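Local coordinates for protein nicastrin (Dictyostelium purpureum, PDB 4R12) that probably serves as an essential subunit of the gamma-secretase complex and is a putative recruiter of the membrane proteins that the complex cleaves, at residues A[321-326]-A[398-403]; A[217-222]-A[239-244]; A[125-130]-A[379-384]. One frame throughout, in Å; residues are numbered along the deposited sequence.

Contact 1: residues A[321-326]-A[398-403]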
ATOM      1  N   THR A 321       3.296 -20.728  12.861  1.00 32.14           N
ATOM      2  CA  THR A 321       3.625 -19.449  13.488  1.00 30.64           C
ATOM      3  C   THR A 321       3.422 -18.329  12.485  1.00 29.63           C
ATOM      4  O   THR A 321       3.861 -18.438  11.353  1.00 29.16           O
ATOM      5  CB  THR A 321       5.088 -19.392  13.978  1.00 32.92           C
ATOM      6  OG1 THR A 321       5.307 -20.383  14.992  1.00 36.29           O
ATOM      7  CG2 THR A 321       5.407 -18.016  14.545  1.00 30.71           C
ATOM      8  N   ILE A 322       2.755 -17.255  12.890  1.00 30.09           N
ATOM      9  CA  ILE A 322       2.612 -16.108  12.005  1.00 29.44           C
ATOM     10  C   ILE A 322       3.218 -14.872  12.647  1.00 26.68           C
ATOM     11  O   ILE A 322       2.852 -14.503  13.762  1.00 29.29           O
ATOM     12  CB  ILE A 322       1.132 -15.834  11.663  1.00 28.32           C
ATOM     13  CG1 ILE A 322       0.552 -17.002  10.857  1.00 28.49           C
ATOM     14  CG2 ILE A 322       1.005 -14.529  10.890  1.00 28.80           C
ATOM     15  CD1 ILE A 322      -0.942 -16.876  10.576  1.00 29.71           C
ATOM     16  N   ILE A 323       4.154 -14.246  11.945  1.00 26.20           N
ATOM     17  CA  ILE A 323       4.708 -12.965  12.347  1.00 24.27           C
ATOM     18  C   ILE A 323       4.287 -11.890  11.326  1.00 24.52           C
ATOM     19  O   ILE A 323       4.531 -12.043  10.128  1.00 25.17           O
ATOM     20  CB  ILE A 323       6.254 -13.018  12.427  1.00 27.20           C
ATOM     21  CG1 ILE A 323       6.715 -14.253  13.211  1.00 28.14           C
ATOM     22  CG2 ILE A 323       6.818 -11.740  13.036  1.00 25.17           C
ATOM     23  CD1 ILE A 323       6.353 -14.198  14.680  1.00 30.63           C
ATOM     24  N   GLU A 324       3.666 -10.813  11.797  1.00 24.41           N
ATOM     25  CA  GLU A 324       3.272  -9.727  10.912  1.00 24.34           C
ATOM     26  C   GLU A 324       3.935  -8.418  11.311  1.00 23.67           C
ATOM     27  O   GLU A 324       3.978  -8.061  12.488  1.00 24.72           O
ATOM     28  CB  GLU A 324       1.750  -9.534  10.899  1.00 24.25           C
ATOM     29  CG  GLU A 324       1.293  -8.386   9.966  1.00 24.25           C
ATOM     30  CD  GLU A 324      -0.215  -8.233   9.915  1.00 25.29           C
ATOM     31  OE1 GLU A 324      -0.915  -9.053  10.561  1.00 25.83           O
ATOM     32  OE2 GLU A 324      -0.703  -7.283   9.244  1.00 24.29           O
ATOM     33  N   LEU A 325       4.454  -7.709  10.316  1.00 22.71           N
ATOM     34  CA  LEU A 325       4.944  -6.356  10.514  1.00 21.56           C
ATOM     35  C   LEU A 325       3.826  -5.378  10.150  1.00 22.44           C
ATOM     36  O   LEU A 325       3.283  -5.452   9.064  1.00 23.36           O
ATOM     37  CB  LEU A 325       6.181  -6.103   9.651  1.00 20.49           C
ATOM     38  CG  LEU A 325       7.276  -7.156   9.805  1.00 22.15           C
ATOM     39  CD1 LEU A 325       8.485  -6.717   9.001  1.00 22.58           C
ATOM     40  CD2 LEU A 325       7.637  -7.360  11.282  1.00 23.65           C
ATOM     41  N   ASN A 326       3.467  -4.474  11.057  1.00 21.80           N
ATOM     42  CA  ASN A 326       2.361  -3.578  10.750  1.00 22.74           C
ATOM     43  C   ASN A 326       2.514  -2.225  11.428  1.00 22.83           C
ATOM     44  O   ASN A 326       2.050  -2.023  12.565  1.00 24.83           O
ATOM     45  CB  ASN A 326       1.036  -4.230  11.147  1.00 23.41           C
ATOM     46  CG  ASN A 326      -0.148  -3.593  10.428  1.00 25.29           C
ATOM     47  OD1 ASN A 326      -0.364  -2.387  10.540  1.00 26.23           O
ATOM     48  ND2 ASN A 326      -0.881  -4.388   9.647  1.00 25.70           N
ATOM     49  N   VAL A 398       1.853 -13.100  16.118  1.00 28.22           N
ATOM     50  CA  VAL A 398       2.464 -11.915  16.692  1.00 27.43           C
ATOM     51  C   VAL A 398       2.434 -10.799  15.670  1.00 26.31           C
ATOM     52  O   VAL A 398       3.068 -10.896  14.614  1.00 26.59           O
ATOM     53  CB  VAL A 398       3.916 -12.159  17.127  1.00 28.43           C
ATOM     54  CG1 VAL A 398       4.496 -10.885  17.732  1.00 30.02           C
ATOM     55  CG2 VAL A 398       4.001 -13.334  18.128  1.00 30.44           C
ATOM     56  N   VAL A 399       1.673  -9.761  15.979  1.00 27.20           N
ATOM     57  CA  VAL A 399       1.646  -8.567  15.156  1.00 27.69           C
ATOM     58  C   VAL A 399       2.557  -7.531  15.812  1.00 26.31           C
ATOM     59  O   VAL A 399       2.346  -7.138  16.954  1.00 26.11           O
ATOM     60  CB  VAL A 399       0.213  -8.022  14.994  1.00 26.59           C
ATOM     61  CG1 VAL A 399       0.194  -6.809  14.084  1.00 24.84           C
ATOM     62  CG2 VAL A 399      -0.707  -9.119  14.445  1.00 26.16           C
ATOM     63  N   ILE A 400       3.586  -7.111  15.089  1.00 25.00           N
ATOM     64  CA  ILE A 400       4.535  -6.136  15.604  1.00 24.96           C
ATOM     65  C   ILE A 400       4.205  -4.733  15.081  1.00 25.24           C
ATOM     66  O   ILE A 400       4.160  -4.528  13.877  1.00 23.44           O
ATOM     67  CB  ILE A 400       5.985  -6.506  15.200  1.00 24.30           C
ATOM     68  CG1 ILE A 400       6.315  -7.946  15.624  1.00 24.60           C
ATOM     69  CG2 ILE A 400       6.972  -5.505  15.775  1.00 24.00           C
ATOM     70  CD1 ILE A 400       7.773  -8.376  15.309  1.00 25.28           C
ATOM     71  N   THR A 401       3.978  -3.782  15.988  1.00 24.15           N
ATOM     72  CA  THR A 401       3.639  -2.410  15.607  1.00 24.28           C
ATOM     73  C   THR A 401       4.424  -1.408  16.433  1.00 24.88           C
ATOM     74  O   THR A 401       5.145  -1.782  17.362  1.00 26.83           O
ATOM     75  CB  THR A 401       2.117  -2.092  15.814  1.00 23.59           C
ATOM     76  OG1 THR A 401       1.881  -1.755  17.189  1.00 25.10           O
ATOM     77  CG2 THR A 401       1.230  -3.270  15.425  1.00 24.23           C
ATOM     78  N   ASP A 402       4.253  -0.128  16.115  1.00 23.01           N
ATOM     79  CA  ASP A 402       4.911   0.941  16.860  1.00 21.79           C
ATOM     80  C   ASP A 402       3.954   1.669  17.804  1.00 24.73           C
ATOM     81  O   ASP A 402       4.221   2.806  18.215  1.00 25.77           O
ATOM     82  CB  ASP A 402       5.572   1.948  15.914  1.00 23.69           C
ATOM     83  CG  ASP A 402       4.612   2.526  14.901  1.00 25.02           C
ATOM     84  OD1 ASP A 402       3.373   2.410  15.096  1.00 23.36           O
ATOM     85  OD2 ASP A 402       5.110   3.085  13.895  1.00 23.26           O
ATOM     86  N   HIS A 403       2.850   1.017  18.157  1.00 23.52           N
ATOM     87  CA  HIS A 403       1.878   1.639  19.049  1.00 24.97           C
ATOM     88  C   HIS A 403       1.217   0.623  19.975  1.00 26.15           C
ATOM     89  O   HIS A 403       0.984  -0.533  19.600  1.00 26.45           O
ATOM     90  CB  HIS A 403       0.794   2.358  18.234  1.00 25.46           C
ATOM     91  CG  HIS A 403       0.084   1.452  17.271  1.00 25.10           C
ATOM     92  ND1 HIS A 403      -1.152   0.895  17.538  1.00 24.88           N
ATOM     93  CD2 HIS A 403       0.460   0.966  16.066  1.00 24.14           C
ATOM     94  CE1 HIS A 403      -1.512   0.124  16.528  1.00 27.03           C
ATOM     95  NE2 HIS A 403      -0.550   0.146  15.622  1.00 24.15           N
TER
HETATM   96  O   HOH W   1      -0.633  -0.832  13.074  1.00 25.35           O

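Contact 2: residues A[217-222]-A[239-244]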
ATOM      1  N   VAL A 217       6.031 -15.193   7.692  1.00 24.35           N
ATOM      2  CA  VAL A 217       6.410 -13.828   8.041  1.00 23.66           C
ATOM      3  C   VAL A 217       5.842 -12.907   6.963  1.00 23.03           C
ATOM      4  O   VAL A 217       6.169 -13.050   5.801  1.00 24.04           O
ATOM      5  CB  VAL A 217       7.936 -13.673   8.131  1.00 24.31           C
ATOM      6  CG1 VAL A 217       8.308 -12.239   8.483  1.00 22.80           C
ATOM      7  CG2 VAL A 217       8.517 -14.665   9.142  1.00 26.99           C
ATOM      8  N   MET A 218       4.991 -11.968   7.347  1.00 22.31           N
ATOM      9  CA  MET A 218       4.179 -11.275   6.354  1.00 21.68           C
ATOM     10  C   MET A 218       3.924  -9.829   6.705  1.00 23.55           C
ATOM     11  O   MET A 218       4.161  -9.403   7.847  1.00 21.12           O
ATOM     12  CB  MET A 218       2.839 -11.979   6.200  1.00 22.19           C
ATOM     13  CG  MET A 218       1.934 -11.787   7.408  1.00 24.69           C
ATOM     14  SD  MET A 218       0.607 -13.011   7.380  1.00 30.62           S
ATOM     15  CE  MET A 218      -0.559 -12.254   8.517  1.00 25.09           C
ATOM     16  N   LEU A 219       3.422  -9.088   5.720  1.00 23.02           N
ATOM     17  CA  LEU A 219       3.052  -7.696   5.906  1.00 20.56           C
ATOM     18  C   LEU A 219       2.135  -7.269   4.769  1.00 22.72           C
ATOM     19  O   LEU A 219       2.127  -7.892   3.695  1.00 22.73           O
ATOM     20  CB  LEU A 219       4.287  -6.785   5.962  1.00 20.89           C
ATOM     21  CG  LEU A 219       5.312  -6.785   4.820  1.00 22.92           C
ATOM     22  CD1 LEU A 219       4.837  -5.988   3.592  1.00 21.72           C
ATOM     23  CD2 LEU A 219       6.655  -6.234   5.333  1.00 21.15           C
ATOM     24  N   PRO A 220       1.356  -6.208   5.002  1.00 23.49           N
ATOM     25  CA  PRO A 220       0.587  -5.578   3.928  1.00 23.58           C
ATOM     26  C   PRO A 220       1.448  -4.522   3.241  1.00 21.82           C
ATOM     27  O   PRO A 220       1.890  -3.599   3.919  1.00 22.79           O
ATOM     28  CB  PRO A 220      -0.594  -4.948   4.678  1.00 23.97           C
ATOM     29  CG  PRO A 220      -0.011  -4.584   6.025  1.00 22.39           C
ATOM     30  CD  PRO A 220       1.045  -5.633   6.327  1.00 22.11           C
ATOM     31  N   PHE A 221       1.728  -4.646   1.948  1.00 19.54           N
ATOM     32  CA  PHE A 221       2.606  -3.635   1.344  1.00 20.05           C
ATOM     33  C   PHE A 221       1.854  -2.507   0.627  1.00 19.78           C
ATOM     34  O   PHE A 221       2.458  -1.472   0.306  1.00 19.00           O
ATOM     35  CB  PHE A 221       3.639  -4.275   0.392  1.00 19.55           C
ATOM     36  CG  PHE A 221       3.092  -4.747  -0.940  1.00 22.90           C
ATOM     37  CD1 PHE A 221       3.108  -3.906  -2.063  1.00 23.17           C
ATOM     38  CD2 PHE A 221       2.653  -6.055  -1.101  1.00 33.03           C
ATOM     39  CE1 PHE A 221       2.651  -4.352  -3.293  1.00 32.57           C
ATOM     40  CE2 PHE A 221       2.196  -6.507  -2.326  1.00 36.06           C
ATOM     41  CZ  PHE A 221       2.198  -5.656  -3.429  1.00 29.66           C
ATOM     42  N   ASP A 222       0.555  -2.656   0.403  1.00 22.96           N
ATOM     43  CA  ASP A 222      -0.174  -1.582  -0.270  1.00 22.75           C
ATOM     44  C   ASP A 222      -0.488  -0.445   0.709  1.00 23.37           C
ATOM     45  O   ASP A 222      -0.478  -0.628   1.933  1.00 21.69           O
ATOM     46  CB  ASP A 222      -1.463  -2.100  -0.929  1.00 21.05           C
ATOM     47  CG  ASP A 222      -2.475  -2.620   0.074  1.00 23.52           C
ATOM     48  OD1 ASP A 222      -2.104  -3.460   0.916  1.00 23.32           O
ATOM     49  OD2 ASP A 222      -3.649  -2.185   0.023  1.00 24.52           O
ATOM     50  N   PHE A 239       7.940   1.378   5.214  1.00 20.80           N
ATOM     51  CA  PHE A 239       9.074   1.147   6.119  1.00 21.04           C
ATOM     52  C   PHE A 239       9.205  -0.360   6.383  1.00 20.87           C
ATOM     53  O   PHE A 239      10.301  -0.925   6.228  1.00 20.13           O
ATOM     54  CB  PHE A 239       8.920   1.939   7.431  1.00 21.50           C
ATOM     55  CG  PHE A 239      10.112   1.848   8.374  1.00 23.60           C
ATOM     56  CD1 PHE A 239      10.323   0.720   9.163  1.00 23.20           C
ATOM     57  CD2 PHE A 239      10.971   2.929   8.529  1.00 22.98           C
ATOM     58  CE1 PHE A 239      11.396   0.657  10.050  1.00 23.31           C
ATOM     59  CE2 PHE A 239      12.036   2.869   9.425  1.00 24.98           C
ATOM     60  CZ  PHE A 239      12.251   1.736  10.180  1.00 21.34           C
ATOM     61  N   ALA A 240       8.099  -1.013   6.756  1.00 19.69           N
ATOM     62  CA  ALA A 240       8.091  -2.460   6.950  1.00 20.46           C
ATOM     63  C   ALA A 240       8.446  -3.238   5.675  1.00 19.98           C
ATOM     64  O   ALA A 240       9.160  -4.242   5.732  1.00 20.30           O
ATOM     65  CB  ALA A 240       6.713  -2.937   7.495  1.00 20.65           C
ATOM     66  N   THR A 241       7.961  -2.777   4.525  1.00 20.55           N
ATOM     67  CA  THR A 241       8.329  -3.437   3.272  1.00 20.60           C
ATOM     68  C   THR A 241       9.851  -3.433   3.056  1.00 21.03           C
ATOM     69  O   THR A 241      10.441  -4.461   2.712  1.00 19.23           O
ATOM     70  CB  THR A 241       7.633  -2.777   2.075  1.00 21.53           C
ATOM     71  OG1 THR A 241       6.214  -2.814   2.287  1.00 21.73           O
ATOM     72  CG2 THR A 241       7.986  -3.513   0.779  1.00 20.02           C
ATOM     73  N   VAL A 242      10.482  -2.283   3.272  1.00 20.32           N
ATOM     74  CA  VAL A 242      11.942  -2.184   3.185  1.00 20.05           C
ATOM     75  C   VAL A 242      12.615  -3.106   4.193  1.00 19.94           C
ATOM     76  O   VAL A 242      13.612  -3.804   3.892  1.00 21.82           O
ATOM     77  CB  VAL A 242      12.406  -0.732   3.434  1.00 19.97           C
ATOM     78  CG1 VAL A 242      13.919  -0.661   3.579  1.00 20.69           C
ATOM     79  CG2 VAL A 242      11.944   0.166   2.295  1.00 19.92           C
ATOM     80  N   THR A 243      12.073  -3.089   5.405  1.00 20.77           N
ATOM     81  CA  THR A 243      12.581  -3.919   6.493  1.00 20.24           C
ATOM     82  C   THR A 243      12.589  -5.387   6.109  1.00 20.31           C
ATOM     83  O   THR A 243      13.631  -6.050   6.174  1.00 20.97           O
ATOM     84  CB  THR A 243      11.731  -3.742   7.773  1.00 19.63           C
ATOM     85  OG1 THR A 243      11.811  -2.384   8.227  1.00 20.70           O
ATOM     86  CG2 THR A 243      12.240  -4.677   8.883  1.00 19.64           C
ATOM     87  N   LEU A 244      11.432  -5.906   5.700  1.00 20.74           N
ATOM     88  CA  LEU A 244      11.337  -7.342   5.413  1.00 21.00           C
ATOM     89  C   LEU A 244      12.173  -7.752   4.197  1.00 21.80           C
ATOM     90  O   LEU A 244      12.816  -8.809   4.212  1.00 22.23           O
ATOM     91  CB  LEU A 244       9.885  -7.758   5.214  1.00 22.04           C
ATOM     92  CG  LEU A 244       9.700  -9.276   5.152  1.00 23.14           C
ATOM     93  CD1 LEU A 244      10.338  -9.939   6.391  1.00 22.07           C
ATOM     94  CD2 LEU A 244       8.207  -9.615   5.070  1.00 23.39           C
TER
HETATM   95  O   HOH W   2       5.075  -0.887   0.746  1.00 23.09           O

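Contact 3: residues A[125-130]-A[379-384]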
ATOM      1  N   LEU A 125     -13.414   0.564  19.477  1.00 38.09           N
ATOM      2  CA  LEU A 125     -12.100   1.179  19.513  1.00 36.12           C
ATOM      3  C   LEU A 125     -11.911   2.094  18.312  1.00 34.12           C
ATOM      4  O   LEU A 125     -12.534   1.896  17.269  1.00 34.01           O
ATOM      5  CB  LEU A 125     -10.990   0.125  19.528  1.00 34.94           C
ATOM      6  CG  LEU A 125     -10.949  -0.872  20.683  1.00 35.86           C
ATOM      7  CD1 LEU A 125      -9.702  -1.738  20.549  1.00 35.66           C
ATOM      8  CD2 LEU A 125     -10.985  -0.160  22.026  1.00 37.76           C
ATOM      9  N   GLU A 126     -11.067   3.104  18.487  1.00 32.47           N
ATOM     10  CA  GLU A 126     -10.630   3.962  17.402  1.00 32.19           C
ATOM     11  C   GLU A 126      -9.117   3.961  17.380  1.00 29.90           C
ATOM     12  O   GLU A 126      -8.487   4.650  18.189  1.00 31.09           O
ATOM     13  CB  GLU A 126     -11.149   5.388  17.574  1.00 32.54           C
ATOM     14  CG  GLU A 126     -12.667   5.485  17.618  1.00 36.63           C
ATOM     15  CD  GLU A 126     -13.154   6.917  17.543  1.00 42.68           C
ATOM     16  OE1 GLU A 126     -12.374   7.834  17.891  1.00 44.05           O
ATOM     17  OE2 GLU A 126     -14.321   7.123  17.145  1.00 46.86           O
ATOM     18  N   TRP A 127      -8.543   3.178  16.467  1.00 28.49           N
ATOM     19  CA  TRP A 127      -7.097   3.013  16.371  1.00 27.59           C
ATOM     20  C   TRP A 127      -6.413   4.249  15.772  1.00 27.59           C
ATOM     21  O   TRP A 127      -5.245   4.526  16.046  1.00 26.81           O
ATOM     22  CB  TRP A 127      -6.769   1.769  15.532  1.00 27.08           C
ATOM     23  CG  TRP A 127      -7.096   0.493  16.233  1.00 28.92           C
ATOM     24  CD1 TRP A 127      -8.231  -0.264  16.100  1.00 29.51           C
ATOM     25  CD2 TRP A 127      -6.277  -0.179  17.196  1.00 28.22           C
ATOM     26  NE1 TRP A 127      -8.164  -1.369  16.935  1.00 29.64           N
ATOM     27  CE2 TRP A 127      -6.968  -1.335  17.613  1.00 29.36           C
ATOM     28  CE3 TRP A 127      -5.018   0.090  17.747  1.00 26.98           C
ATOM     29  CZ2 TRP A 127      -6.441  -2.225  18.555  1.00 29.36           C
ATOM     30  CZ3 TRP A 127      -4.493  -0.792  18.678  1.00 28.00           C
ATOM     31  CH2 TRP A 127      -5.204  -1.935  19.073  1.00 27.99           C
ATOM     32  N   ASN A 128      -7.174   4.993  14.974  1.00 26.27           N
ATOM     33  CA  ASN A 128      -6.698   6.183  14.268  1.00 26.55           C
ATOM     34  C   ASN A 128      -7.620   7.366  14.629  1.00 29.70           C
ATOM     35  O   ASN A 128      -8.317   7.898  13.760  1.00 28.19           O
ATOM     36  CB  ASN A 128      -6.697   5.892  12.753  1.00 26.43           C
ATOM     37  CG  ASN A 128      -6.063   7.007  11.909  1.00 24.77           C
ATOM     38  OD1 ASN A 128      -5.163   7.711  12.350  1.00 26.09           O
ATOM     39  ND2 ASN A 128      -6.552   7.161  10.670  1.00 25.43           N
ATOM     40  N   PRO A 129      -7.652   7.756  15.923  1.00 30.41           N
ATOM     41  CA  PRO A 129      -8.744   8.621  16.411  1.00 31.89           C
ATOM     42  C   PRO A 129      -8.698  10.067  15.884  1.00 33.01           C
ATOM     43  O   PRO A 129      -9.711  10.765  15.911  1.00 33.99           O
ATOM     44  CB  PRO A 129      -8.556   8.582  17.941  1.00 34.62           C
ATOM     45  CG  PRO A 129      -7.097   8.317  18.127  1.00 32.44           C
ATOM     46  CD  PRO A 129      -6.708   7.401  17.003  1.00 29.61           C
ATOM     47  N   ASN A 130      -7.544  10.504  15.388  1.00 32.07           N
ATOM     48  CA  ASN A 130      -7.406  11.871  14.884  1.00 34.29           C
ATOM     49  C   ASN A 130      -8.011  12.065  13.482  1.00 34.04           C
ATOM     50  O   ASN A 130      -8.143  13.188  13.008  1.00 34.66           O
ATOM     51  CB  ASN A 130      -5.930  12.265  14.879  1.00 36.04           C
ATOM     52  CG  ASN A 130      -5.716  13.731  14.579  1.00 37.98           C
ATOM     53  OD1 ASN A 130      -5.012  14.085  13.631  1.00 37.89           O
ATOM     54  ND2 ASN A 130      -6.329  14.596  15.380  1.00 38.88           N
ATOM     55  N   GLU A 379      -8.067  -6.175  21.914  1.00 35.11           N
ATOM     56  CA  GLU A 379      -8.371  -6.468  20.520  1.00 33.81           C
ATOM     57  C   GLU A 379      -7.113  -6.229  19.690  1.00 30.65           C
ATOM     58  O   GLU A 379      -6.392  -5.262  19.934  1.00 31.11           O
ATOM     59  CB  GLU A 379      -9.514  -5.591  19.994  1.00 35.58           C
ATOM     60  CG  GLU A 379     -10.850  -5.760  20.705  1.00 38.71           C
ATOM     61  CD  GLU A 379     -11.950  -4.925  20.058  1.00 41.14           C
ATOM     62  OE1 GLU A 379     -11.684  -4.285  19.014  1.00 34.64           O
ATOM     63  OE2 GLU A 379     -13.079  -4.903  20.591  1.00 43.79           O
ATOM     64  N   LEU A 380      -6.829  -7.113  18.739  1.00 30.70           N
ATOM     65  CA  LEU A 380      -5.775  -6.841  17.765  1.00 31.52           C
ATOM     66  C   LEU A 380      -6.109  -5.585  16.961  1.00 31.94           C
ATOM     67  O   LEU A 380      -7.280  -5.287  16.745  1.00 29.73           O
ATOM     68  CB  LEU A 380      -5.595  -8.015  16.802  1.00 33.59           C
ATOM     69  CG  LEU A 380      -4.916  -9.306  17.245  1.00 33.21           C
ATOM     70  CD1 LEU A 380      -4.689 -10.125  16.005  1.00 30.06           C
ATOM     71  CD2 LEU A 380      -3.582  -9.044  17.953  1.00 33.28           C
ATOM     72  N   PRO A 381      -5.081  -4.837  16.533  1.00 30.95           N
ATOM     73  CA  PRO A 381      -5.300  -3.708  15.622  1.00 28.64           C
ATOM     74  C   PRO A 381      -5.593  -4.232  14.225  1.00 27.25           C
ATOM     75  O   PRO A 381      -5.364  -5.415  13.991  1.00 26.26           O
ATOM     76  CB  PRO A 381      -3.963  -2.962  15.659  1.00 28.45           C
ATOM     77  CG  PRO A 381      -2.948  -4.038  15.923  1.00 27.91           C
ATOM     78  CD  PRO A 381      -3.656  -5.031  16.849  1.00 29.23           C
ATOM     79  N   PRO A 382      -6.110  -3.378  13.325  1.00 28.75           N
ATOM     80  CA  PRO A 382      -6.325  -3.823  11.945  1.00 27.95           C
ATOM     81  C   PRO A 382      -5.059  -4.443  11.373  1.00 26.10           C
ATOM     82  O   PRO A 382      -4.017  -3.788  11.353  1.00 26.24           O
ATOM     83  CB  PRO A 382      -6.676  -2.530  11.198  1.00 29.45           C
ATOM     84  CG  PRO A 382      -7.152  -1.595  12.235  1.00 28.93           C
ATOM     85  CD  PRO A 382      -6.435  -1.954  13.510  1.00 28.28           C
ATOM     86  N   SER A 383      -5.139  -5.699  10.954  1.00 25.93           N
ATOM     87  CA  SER A 383      -3.954  -6.424  10.516  1.00 26.20           C
ATOM     88  C   SER A 383      -4.338  -7.613   9.659  1.00 24.90           C
ATOM     89  O   SER A 383      -5.435  -8.162   9.797  1.00 27.50           O
ATOM     90  CB  SER A 383      -3.133  -6.903  11.719  1.00 26.54           C
ATOM     91  OG  SER A 383      -3.934  -7.682  12.590  1.00 27.15           O
ATOM     92  N   SER A 384      -3.421  -7.999   8.782  1.00 24.27           N
ATOM     93  CA  SER A 384      -3.611  -9.121   7.873  1.00 24.86           C
ATOM     94  C   SER A 384      -3.744 -10.450   8.603  1.00 26.53           C
ATOM     95  O   SER A 384      -4.312 -11.410   8.059  1.00 25.71           O
ATOM     96  CB  SER A 384      -2.446  -9.184   6.881  1.00 24.42           C
ATOM     97  OG  SER A 384      -2.488  -8.056   6.023  1.00 23.85           O
TER
HETATM   98  O   HOH W   3      -9.714  -3.780  17.298  1.00 32.89           O

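Contact 1: residues A[321-326]-A[398-403]
The carbonyl oxygen E324 O takes the N-H of I400 at 2.8 Å, in a nearly straight bond (178° at the hydrogen), and the CA-H of V399 adds a weaker contact to the same oxygen at 3.6 Å. This pair of neighbouring parallel strands, 319-325 and 397-401, belongs to the sheet of the large lobe, an alpha/beta fold as in the zinc exopeptidase clan. Three further backbone bonds complete the ladder: V398 N to I322 O, E324 N to V398 O, and N326 N to I400 O. I323, L325, V398 and I400 share one face, where helix 352-362 packs on I323, V398 and I400. There I400 CD1 touches both I323 CG2 and L325 CD2, 4.2 Å from the latter, and L325 and I400 run side by side in the same direction. E324 and V399 occupy the other face. With CG anti to its backbone N (chi1 -180°), the extended E324 chain runs beside V399 and brings OE1 3.9 Å from V399 CG2. OE2 receives ND2 of N326 at 2.9 Å from above the carboxylate plane, 44° out of it, although the oxygen lies in the amide plane of N326. The backbone N of S384 also donates to OE2 and S385 OG bonds to OE1, so the buried carboxylate is tied to the end of the loop and the first residue of helix 385-389. At the strand end, T401 OG1 accepts H403 N at 3.1 Å in an ST turn and also bonds to NE2 of H345. T401 CG2 packs closely against N326 O, and that oxygen accepts a hydrogen from a water at 3.0 Å. The same water lies in the plane of the H403 imidazole, 2.7 Å from NE2.

Contact 2: residues A[217-222]-A[239-244]
L219 and L244 slide past each other in opposite directions, L219 CD2 resting 3.6 Å from L244 CB. They join strand 214-220 to helix 234-252, which links it to the parallel neighbour 262-268; the segments 217-220 and 239-244 run at 153°, roughly antiparallel. This is a beta-alpha-beta crossover, as in the alpha/beta fold of the zinc exopeptidases. L219 CG sits between the backbone N and the carbonyl carbon (chi1 56°), and the forked end beyond it fits against one turn of the helix. CD2 faces A240, only 3.2 Å from A240 O, an oxygen that also accepts the helical N-H of L244, and 3.9 Å from A240 CB. The other branch, CD1, meets T241 OG1 at 3.7 Å, the two side chains crossing at about a right angle. Two residues back along the strand, V217 and L244 cross obliquely, with V217 CG1 and L244 CD1 3.7 Å apart; I438 of helix 427-441 adds to the packing round V217. Polar contact comes through T241, whose OG1 also bonds to S237 O. A water lies 2.7 Å from T241 OG1 and donates to F221 O at the same distance.

Contact 3: residues A[125-130]-A[379-384]
L125 opens the approach by laying its CD1 branch 3.6 Å from E379 OE1, crossing the glutamate side chain, with E379 CB and CD also near that methyl. The two loops come from different lobes, 125-130 from the small and 379-384 from the large, so the contact belongs to the interface between them. The loop from the small lobe probably forms part of the lid that in nicastrin extends over the large lobe. E126 N bonds to Y405 OH, and the E126 carboxylate forms a salt bridge with R111. W127 carries most of the contact. CG is anti to the carbonyl carbon (chi1 -71°), and the indole beyond it presents one face to two consecutive prolines. P381 CB stands over the six-membered ring, 3.6 Å from its centroid and 4° off the normal; P382 CD stands over the five-membered ring, 3.7 Å from its centroid and 16° off. Both are CH-pi contacts on the same face. At the ring edge, near its plane, E379 O lies 3.3 Å from CZ2. The indole N-H is satisfied by a water in the ring plane, 2.9 Å from NE1. This water donates in turn to E379 OE1 at 2.7 Å and to L380 O at 2.9 Å, so one molecule joins the tryptophan to both residues; E379 OE1 is held as well by S123 OG. Y112 and Y405 meet the indole edge-to-face. After W127, N128 turns back into its own lobe, ND2 bonding to S107 OG and S110 O. The proline loop rests on strand 339-347, with L380 against H345 and A347 and P381 against H345, and continues through S383 into helix 385-389, while S384 packs on strand 214-220.

How the contacts relate
Contacts 1 and 2 are both buried in the large lobe and share one sheet: strands 319-325 and 214-220 are neighbours, probably hydrogen-bonded through M218 to I323 and L325. Contact 1 joins strand to strand, chiefly by backbone bonds, whereas contact 2 packs a helix on the sheet with aliphatic side chains. Contact 3 lies nearer the surface, with L125 and E379 partly exposed, and joins two irregular loops from different lobes by proline-indole packing and a bridging water. It meets contact 1 where H403 CE1 packs on W127 CE3 and where S383 CB packs on E324 OE1; M218 and P220 of contact 2 also touch S384.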